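Local coordinates for protein LytB (Plasmodium falciparum, PDB 4N7B) that catalyses the last step of the non-mevalonate isoprenoid pathway, reducing a hydroxymethylbutenyl diphosphate to isopentenyl and dimethylallyl diphosphates with an iron-sulfur cluster, at residues L461-D466 with E488-K493; G348-N351 with C356-I359; T314-N319 with P518-P523. All blocks are in the same frame, centred on the assembly; numbering follows the deposited sequence.

Contact 1 (L461-D466 with E488-K493)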
loop_
_atom_site.group_PDB
_atom_site.type_symbol
_atom_site.label_atom_id
_atom_site.label_comp_id
_atom_site.label_asym_id
_atom_site.label_seq_id
_atom_site.Cartn_x
_atom_site.Cartn_y
_atom_site.Cartn_z
ATOM N N LEU A 461 4.310 7.545 13.238
ATOM C CA LEU A 461 5.712 7.634 13.618
ATOM C C LEU A 461 6.514 6.533 12.933
ATOM O O LEU A 461 6.120 5.363 12.940
ATOM C CB LEU A 461 5.863 7.507 15.140
ATOM C CG LEU A 461 5.168 8.593 15.964
ATOM C CD1 LEU A 461 5.296 8.264 17.447
ATOM C CD2 LEU A 461 5.745 9.968 15.655
ATOM N N ASN A 462 7.645 6.913 12.359
ATOM C CA ASN A 462 8.454 6.003 11.584
ATOM C C ASN A 462 9.170 5.035 12.520
ATOM O O ASN A 462 9.274 3.837 12.231
ATOM C CB ASN A 462 9.457 6.796 10.736
ATOM C CG ASN A 462 10.076 5.968 9.616
ATOM O OD1 ASN A 462 9.382 5.261 8.880
ATOM N ND2 ASN A 462 11.387 6.070 9.475
ATOM N N THR A 463 9.617 5.561 13.660
ATOM C CA THR A 463 10.431 4.815 14.609
ATOM C C THR A 463 10.252 5.414 16.018
ATOM O O THR A 463 9.828 6.564 16.136
ATOM C CB THR A 463 11.916 4.882 14.190
ATOM O OG1 THR A 463 12.691 4.047 15.041
ATOM C CG2 THR A 463 12.449 6.277 14.322
ATOM N N VAL A 464 10.570 4.664 17.083
ATOM C CA VAL A 464 10.416 5.202 18.449
ATOM C C VAL A 464 11.197 6.460 18.689
ATOM O O VAL A 464 10.800 7.274 19.506
ATOM C CB VAL A 464 10.887 4.261 19.578
ATOM C CG1 VAL A 464 9.802 3.295 19.926
ATOM C CG2 VAL A 464 12.194 3.588 19.208
ATOM N N HIS A 465 12.336 6.596 18.021
ATOM C CA HIS A 465 13.145 7.790 18.190
ATOM C C HIS A 465 12.317 9.031 17.842
ATOM O O HIS A 465 12.526 10.089 18.437
ATOM C CB HIS A 465 14.414 7.727 17.333
ATOM C CG HIS A 465 15.275 8.952 17.438
ATOM N ND1 HIS A 465 16.165 9.157 18.475
ATOM C CD2 HIS A 465 15.376 10.041 16.638
ATOM C CE1 HIS A 465 16.778 10.315 18.304
ATOM N NE2 HIS A 465 16.317 10.872 17.198
ATOM N N ASP A 466 11.369 8.903 16.908
ATOM C CA ASP A 466 10.552 10.056 16.482
ATOM C C ASP A 466 9.431 10.377 17.470
ATOM O O ASP A 466 8.755 11.383 17.325
ATOM C CB ASP A 466 9.903 9.824 15.108
ATOM C CG ASP A 466 10.915 9.591 13.994
ATOM O OD1 ASP A 466 11.899 10.350 13.878
ATOM O OD2 ASP A 466 10.719 8.633 13.218
ATOM N N GLU A 488 8.219 -5.349 11.485
ATOM C CA GLU A 488 7.697 -5.696 12.810
ATOM C C GLU A 488 8.657 -5.207 13.897
ATOM O O GLU A 488 8.204 -4.738 14.949
ATOM C CB GLU A 488 7.443 -7.205 12.930
ATOM C CG GLU A 488 6.928 -7.666 14.313
ATOM C CD GLU A 488 5.644 -6.935 14.764
ATOM O OE1 GLU A 488 5.342 -6.949 15.976
ATOM O OE2 GLU A 488 4.935 -6.345 13.922
ATOM N N GLN A 489 9.967 -5.269 13.640
ATOM C CA GLN A 489 10.931 -4.773 14.628
ATOM C C GLN A 489 10.657 -3.321 15.038
ATOM O O GLN A 489 10.820 -2.952 16.208
ATOM C CB GLN A 489 12.379 -4.874 14.138
ATOM C CG GLN A 489 13.407 -4.771 15.306
ATOM C CD GLN A 489 14.860 -4.518 14.851
ATOM O OE1 GLN A 489 15.152 -4.441 13.653
ATOM N NE2 GLN A 489 15.772 -4.386 15.820
ATOM N N GLU A 490 10.246 -2.474 14.103
ATOM C CA GLU A 490 10.028 -1.078 14.492
ATOM C C GLU A 490 8.856 -1.010 15.469
ATOM O O GLU A 490 8.886 -0.251 16.430
ATOM C CB GLU A 490 9.821 -0.178 13.288
ATOM C CG GLU A 490 11.039 -0.103 12.406
ATOM C CD GLU A 490 12.292 0.379 13.144
ATOM O OE1 GLU A 490 12.178 1.115 14.159
ATOM O OE2 GLU A 490 13.402 0.021 12.701
ATOM N N THR A 491 7.861 -1.866 15.269
ATOM C CA THR A 491 6.711 -1.883 16.159
ATOM C C THR A 491 7.067 -2.468 17.524
ATOM O O THR A 491 6.540 -2.018 18.547
ATOM C CB THR A 491 5.555 -2.678 15.553
ATOM O OG1 THR A 491 5.206 -2.101 14.294
ATOM C CG2 THR A 491 4.335 -2.643 16.458
ATOM N N GLN A 492 7.967 -3.453 17.550
ATOM C CA GLN A 492 8.388 -4.053 18.814
ATOM C C GLN A 492 9.133 -3.053 19.702
ATOM O O GLN A 492 9.015 -3.092 20.926
ATOM C CB GLN A 492 9.269 -5.290 18.567
ATOM C CG GLN A 492 8.518 -6.381 17.860
ATOM C CD GLN A 492 7.386 -6.937 18.719
ATOM O OE1 GLN A 492 7.317 -6.671 19.929
ATOM N NE2 GLN A 492 6.496 -7.719 18.100
ATOM N N LYS A 493 9.903 -2.164 19.092
ATOM C CA LYS A 493 10.604 -1.139 19.861
ATOM C C LYS A 493 9.590 -0.255 20.605
ATOM O O LYS A 493 9.820 0.165 21.741
ATOM C CB LYS A 493 11.448 -0.276 18.930
ATOM C CG LYS A 493 12.525 -1.043 18.168
ATOM C CD LYS A 493 13.514 -0.092 17.505
ATOM C CE LYS A 493 14.569 -0.862 16.731
ATOM N NZ LYS A 493 15.672 0.015 16.187
HETATM O O HOH W 1 10.769 1.994 16.077
#
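V464, in the loop that follows strand 458-461, an outermost strand of its parallel sheet, packs on helix 488-499 at K493 and makes the close apolar part of the contact. The valine's CB points at the helix, and its two methyls divide the work: CG1 lies against the carbonyl of K493, 3.6 Å from K493 O, while CG2 reaches K493 CB at 3.9 Å. The two side chains cross at about a right angle. F494, one residue further along the helix, also touches V464. The loose side is the rest of the lysine, whose extended chain leads its ammonium end away from the loop.

The other half of the contact is polar. T463 OG1 stands 3.1 Å from E490 OE1; a chi1 of -174°, which sets this hydroxyl opposite the backbone N, carries it across. The glutamate chain bends at chi2 (-57°), which brings its carboxylate round to the loop. Between the backbones sits one water, which accepts from V464 N at 2.9 Å and donates to E490 O at 3.0 Å; its very short approach to E490 OE1 is doubtful.

The 3-10 turn is closed on itself by D466 N bonding to T463 O. A single water therefore does much of the joining, satisfying the first amide of that turn and tying it to the backbone carbonyl of a buried glutamate.

Contact 2 (G348-N351 with C356-I359)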
loop_
_atom_site.group_PDB
_atom_site.type_symbol
_atom_site.label_atom_id
_atom_site.label_comp_id
_atom_site.label_asym_id
_atom_site.label_seq_id
_atom_site.Cartn_x
_atom_site.Cartn_y
_atom_site.Cartn_z
ATOM N N GLY A 348 0.124 4.492 -12.460
ATOM C CA GLY A 348 0.334 3.245 -13.176
ATOM C C GLY A 348 -0.963 2.641 -13.691
ATOM O O GLY A 348 -1.038 2.192 -14.827
ATOM N N THR A 349 -1.990 2.631 -12.851
ATOM C CA THR A 349 -3.298 2.112 -13.241
ATOM C C THR A 349 -3.941 2.977 -14.329
ATOM O O THR A 349 -4.499 2.475 -15.305
ATOM C CB THR A 349 -4.249 2.089 -12.035
ATOM O OG1 THR A 349 -3.779 1.133 -11.078
ATOM C CG2 THR A 349 -5.661 1.722 -12.484
ATOM N N TYR A 350 -3.867 4.290 -14.142
ATOM C CA TYR A 350 -4.398 5.241 -15.107
ATOM C C TYR A 350 -3.852 4.933 -16.495
ATOM O O TYR A 350 -4.589 4.900 -17.473
ATOM C CB TYR A 350 -4.026 6.673 -14.695
ATOM C CG TYR A 350 -4.478 7.751 -15.679
ATOM C CD1 TYR A 350 -5.760 8.287 -15.630
ATOM C CD2 TYR A 350 -3.626 8.211 -16.671
ATOM C CE1 TYR A 350 -6.176 9.256 -16.545
ATOM C CE2 TYR A 350 -4.034 9.187 -17.583
ATOM C CZ TYR A 350 -5.306 9.704 -17.510
ATOM O OH TYR A 350 -5.698 10.670 -18.412
ATOM N N ASN A 351 -2.553 4.685 -16.590
ATOM C CA ASN A 351 -1.926 4.581 -17.898
ATOM C C ASN A 351 -2.223 3.281 -18.631
ATOM O O ASN A 351 -1.721 3.062 -19.727
ATOM C CB ASN A 351 -0.425 4.824 -17.781
ATOM C CG ASN A 351 -0.090 6.302 -17.782
ATOM O OD1 ASN A 351 -0.718 7.082 -18.490
ATOM N ND2 ASN A 351 0.884 6.694 -16.981
ATOM N N CYS A 356 -9.421 6.943 -21.831
ATOM C CA CYS A 356 -10.804 6.720 -21.430
ATOM C C CYS A 356 -10.933 6.599 -19.909
ATOM O O CYS A 356 -11.948 6.130 -19.405
ATOM C CB CYS A 356 -11.388 5.490 -22.138
ATOM S SG CYS A 356 -10.613 3.956 -21.629
ATOM N N THR A 357 -9.916 7.046 -19.180
ATOM C CA THR A 357 -9.969 7.023 -17.724
ATOM C C THR A 357 -10.046 8.443 -17.148
ATOM O O THR A 357 -9.512 9.401 -17.722
ATOM C CB THR A 357 -8.768 6.272 -17.103
ATOM O OG1 THR A 357 -8.772 4.905 -17.537
ATOM C CG2 THR A 357 -8.845 6.305 -15.583
ATOM N N HIS A 358 -10.737 8.569 -16.020
ATOM C CA HIS A 358 -10.907 9.850 -15.346
ATOM C C HIS A 358 -10.652 9.694 -13.870
ATOM O O HIS A 358 -11.352 8.956 -13.188
ATOM C CB HIS A 358 -12.324 10.352 -15.568
ATOM C CG HIS A 358 -12.757 10.275 -16.997
ATOM N ND1 HIS A 358 -12.902 11.392 -17.791
ATOM C CD2 HIS A 358 -13.046 9.208 -17.782
ATOM C CE1 HIS A 358 -13.276 11.016 -19.003
ATOM N NE2 HIS A 358 -13.370 9.698 -19.024
ATOM N N ILE A 359 -9.645 10.381 -13.359
ATOM C CA ILE A 359 -9.316 10.235 -11.958
ATOM C C ILE A 359 -10.162 11.146 -11.091
ATOM O O ILE A 359 -10.271 12.331 -11.371
ATOM C CB ILE A 359 -7.847 10.576 -11.709
ATOM C CG1 ILE A 359 -6.960 9.616 -12.498
ATOM C CG2 ILE A 359 -7.537 10.486 -10.209
ATOM C CD1 ILE A 359 -5.488 9.936 -12.417
#
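The C-terminal turn of helix 344-350 and the start of strand 357-360 come nearest at Y350 and T357, whose CA atoms lie 6.4 Å apart, and no hydrogen bond joins the two segments. Side chains make the contact, and the Y350 ring is at the middle of it. A trans chi1 (177°) sends the ring out toward the strand, although the CB itself is not aimed there. The CD1-CE1 side of the ring does the touching.

I359 comes to this side with its ethyl branch. Its CG1 and CD1 each lie 3.6 Å from Y350 CD1, and the two side chains cross at about a right angle. T357 supplies the second wall: its methyl CG2 is 3.7 Å from Y350 CD1, with the threonine and tyrosine chains sliding past each other in opposite directions. Further out along the ring, Y350 CE1 approaches the carbonyl T357 O at 3.5 Å. T357 and I359, two apart on the strand, both direct their CB at the helix, while H358 between them points the other way, where its ring meets F371 edge-to-face.

The threonine hydroxyl is used differently from its methyl. T357 OG1 bonds to A353 O in the connection between helix and strand, and the methyl packs on the tyrosine; the T357 side chain also touches I335 and L337 of strand 334-338. These elements belong to the beta-alpha-beta unit of strand 334-338, helix 344-350 and strand 357-360. The chemistry is thus almost wholly van der Waals: an aromatic ring seats the helix end on an outermost strand, and the threonine's polar group serves the turn.

Contact 3 (T314-N319 with P518-P523). With F3S (Fe3-s4 cluster), chain B.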
loop_
_atom_site.group_PDB
_atom_site.type_symbol
_atom_site.label_atom_id
_atom_site.label_comp_id
_atom_site.label_asym_id
_atom_site.label_seq_id
_atom_site.Cartn_x
_atom_site.Cartn_y
_atom_site.Cartn_z
ATOM N N THR A 314 4.912 -6.214 -8.931
ATOM C CA THR A 314 3.611 -5.578 -8.747
ATOM C C THR A 314 2.798 -6.508 -7.874
ATOM O O THR A 314 2.755 -7.714 -8.117
ATOM C CB THR A 314 2.845 -5.405 -10.075
ATOM O OG1 THR A 314 3.491 -4.433 -10.896
ATOM C CG2 THR A 314 1.410 -4.969 -9.826
ATOM N N CYS A 315 2.163 -5.965 -6.848
ATOM C CA CYS A 315 1.226 -6.739 -6.052
ATOM C C CYS A 315 0.071 -7.283 -6.903
ATOM O O CYS A 315 -0.541 -6.541 -7.666
ATOM C CB CYS A 315 0.652 -5.883 -4.923
ATOM S SG CYS A 315 -0.502 -6.861 -3.929
ATOM N N PRO A 316 -0.240 -8.581 -6.765
ATOM C CA PRO A 316 -1.351 -9.177 -7.522
ATOM C C PRO A 316 -2.662 -8.403 -7.414
ATOM O O PRO A 316 -3.470 -8.468 -8.349
ATOM C CB PRO A 316 -1.494 -10.562 -6.897
ATOM C CG PRO A 316 -0.074 -10.904 -6.410
ATOM C CD PRO A 316 0.501 -9.577 -5.969
ATOM N N LEU A 317 -2.881 -7.700 -6.304
ATOM C CA LEU A 317 -4.158 -7.009 -6.086
ATOM C C LEU A 317 -4.118 -5.612 -6.679
ATOM O O LEU A 317 -5.164 -4.987 -6.890
ATOM C CB LEU A 317 -4.532 -6.968 -4.591
ATOM C CG LEU A 317 -4.644 -8.362 -3.928
ATOM C CD1 LEU A 317 -4.850 -8.234 -2.415
ATOM C CD2 LEU A 317 -5.771 -9.176 -4.548
ATOM N N VAL A 318 -2.911 -5.127 -6.965
ATOM C CA VAL A 318 -2.757 -3.945 -7.815
ATOM C C VAL A 318 -2.918 -4.391 -9.271
ATOM O O VAL A 318 -3.635 -3.760 -10.046
ATOM C CB VAL A 318 -1.391 -3.251 -7.610
ATOM C CG1 VAL A 318 -1.119 -2.244 -8.716
ATOM C CG2 VAL A 318 -1.349 -2.572 -6.258
ATOM N N ASN A 319 -2.298 -5.512 -9.634
ATOM C CA ASN A 319 -2.454 -6.022 -10.987
ATOM C C ASN A 319 -3.926 -6.274 -11.287
ATOM O O ASN A 319 -4.385 -6.092 -12.415
ATOM C CB ASN A 319 -1.658 -7.300 -11.185
ATOM C CG ASN A 319 -1.790 -7.849 -12.589
ATOM O OD1 ASN A 319 -1.266 -7.277 -13.542
ATOM N ND2 ASN A 319 -2.476 -8.975 -12.720
ATOM N N PRO A 518 -2.543 -14.498 1.853
ATOM C CA PRO A 518 -2.479 -15.140 0.537
ATOM C C PRO A 518 -1.191 -15.931 0.370
ATOM O O PRO A 518 -0.153 -15.573 0.936
ATOM C CB PRO A 518 -2.482 -13.960 -0.431
ATOM C CG PRO A 518 -3.130 -12.855 0.320
ATOM C CD PRO A 518 -2.743 -13.049 1.749
ATOM N N LYS A 519 -1.265 -16.994 -0.420
ATOM C CA LYS A 519 -0.134 -17.854 -0.665
ATOM C C LYS A 519 0.508 -17.512 -1.998
ATOM O O LYS A 519 0.839 -18.379 -2.792
ATOM C CB LYS A 519 -0.592 -19.308 -0.612
ATOM C CG LYS A 519 -0.684 -19.788 0.810
ATOM C CD LYS A 519 -1.852 -20.726 1.038
ATOM C CE LYS A 519 -1.896 -21.189 2.493
ATOM N NZ LYS A 519 -0.566 -21.696 2.963
ATOM N N TRP A 520 0.720 -16.231 -2.239
ATOM C CA TRP A 520 1.382 -15.839 -3.466
ATOM C C TRP A 520 2.832 -16.332 -3.488
ATOM O O TRP A 520 3.521 -16.306 -2.480
ATOM C CB TRP A 520 1.331 -14.326 -3.613
ATOM C CG TRP A 520 -0.079 -13.773 -3.557
ATOM C CD1 TRP A 520 -1.240 -14.428 -3.870
ATOM C CD2 TRP A 520 -0.460 -12.457 -3.151
ATOM N NE1 TRP A 520 -2.322 -13.590 -3.690
ATOM C CE2 TRP A 520 -1.867 -12.374 -3.253
ATOM C CE3 TRP A 520 0.254 -11.335 -2.718
ATOM C CZ2 TRP A 520 -2.568 -11.226 -2.927
ATOM C CZ3 TRP A 520 -0.451 -10.182 -2.400
ATOM C CH2 TRP A 520 -1.848 -10.138 -2.512
ATOM N N LYS A 521 3.282 -16.787 -4.648
ATOM C CA LYS A 521 4.684 -17.127 -4.845
ATOM C C LYS A 521 5.389 -15.938 -5.495
ATOM O O LYS A 521 4.739 -14.967 -5.870
ATOM C CB LYS A 521 4.795 -18.366 -5.735
ATOM C CG LYS A 521 4.341 -19.650 -5.054
ATOM C CD LYS A 521 4.612 -20.861 -5.931
ATOM C CE LYS A 521 4.828 -22.138 -5.103
ATOM N NZ LYS A 521 3.565 -22.804 -4.646
ATOM N N LEU A 522 6.707 -16.012 -5.645
ATOM C CA LEU A 522 7.443 -14.975 -6.362
ATOM C C LEU A 522 7.082 -14.982 -7.847
ATOM O O LEU A 522 6.543 -15.966 -8.356
ATOM C CB LEU A 522 8.949 -15.181 -6.192
ATOM C CG LEU A 522 9.447 -15.109 -4.742
ATOM C CD1 LEU A 522 10.900 -15.473 -4.671
ATOM C CD2 LEU A 522 9.219 -13.712 -4.147
ATOM N N PRO A 523 7.383 -13.882 -8.554
ATOM C CA PRO A 523 7.136 -13.784 -9.998
ATOM C C PRO A 523 7.683 -15.002 -10.734
ATOM O O PRO A 523 8.787 -15.447 -10.446
ATOM C CB PRO A 523 7.885 -12.508 -10.396
ATOM C CG PRO A 523 7.835 -11.662 -9.149
ATOM C CD PRO A 523 7.994 -12.654 -8.017
HETATM FE FE1 F3S B . -0.189 -4.791 0.291
HETATM FE FE3 F3S B . -0.963 -5.424 -2.210
HETATM FE FE4 F3S B . -2.640 -4.254 -0.465
HETATM S S1 F3S B . 0.881 -4.397 -1.581
HETATM S S2 F3S B . -1.378 -3.000 0.872
HETATM S S3 F3S B . -1.732 -6.266 -0.341
HETATM S S4 F3S B . -2.483 -3.862 -2.623
#
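W520 and P316 meet face-on: P316 CG stands over the six-membered ring of the indole, 3.8 Å from its centroid and 17° off the ring normal, a CH-pi contact. P518 CB lies over the opposite face, offset toward the rim, so the indole is held between two prolines. L317 touches the ring differently, with CD1 at the edge near the ring plane, 3.6 Å from W520 CH2; cluster sulfide S3 also lies at the edge. C315 SG adds an oblique sulfur-aromatic contact, 3.7 Å from W520 CZ3.

That sulfur is also a cluster ligand, bonded to iron FE3 at 2.3 Å. With chi1 at -179°, C315 turns its sulfur away from its own backbone N and toward the cluster. The thiolate has a third duty: L317 N donates to C315 SG at 3.5 Å with an N-H...S angle of 165°, so the cysteine caps helix 316-329. This bond and the helix end would be expected to stabilise negative charge on the sulfur.

Further out, R236 bonds to both T314 O and K521 O, bridging the two segments, and Y414 touches L317 and P518. In this protein W520 packs against C315 and the cluster edge. The cluster, here in its three-iron form, is the cysteine-ligated iron-sulfur site of the IspH family, with C231 and C413 the other cluster cysteines.

In the fold
The three contacts sample very different distances from the cluster. Contact 3 is at the cofactor itself, through C315; its segments are 199 residues apart, so contacts 1 and 2 both fall, in sequence, between them. Contact 2 is its closer neighbour, the nearest atoms about 5 Å apart without touching; its Y350 side chain is about 9 Å from that of E345, the probable proton donor. Contact 1 lies on the opposite side of the chain's centre from contact 2, their centres about 35 Å apart; its centre is about 27 Å from that of contact 3. Even so, the side chain of N462 is about 8 Å from those of S441 and S485, which probably bind the substrate.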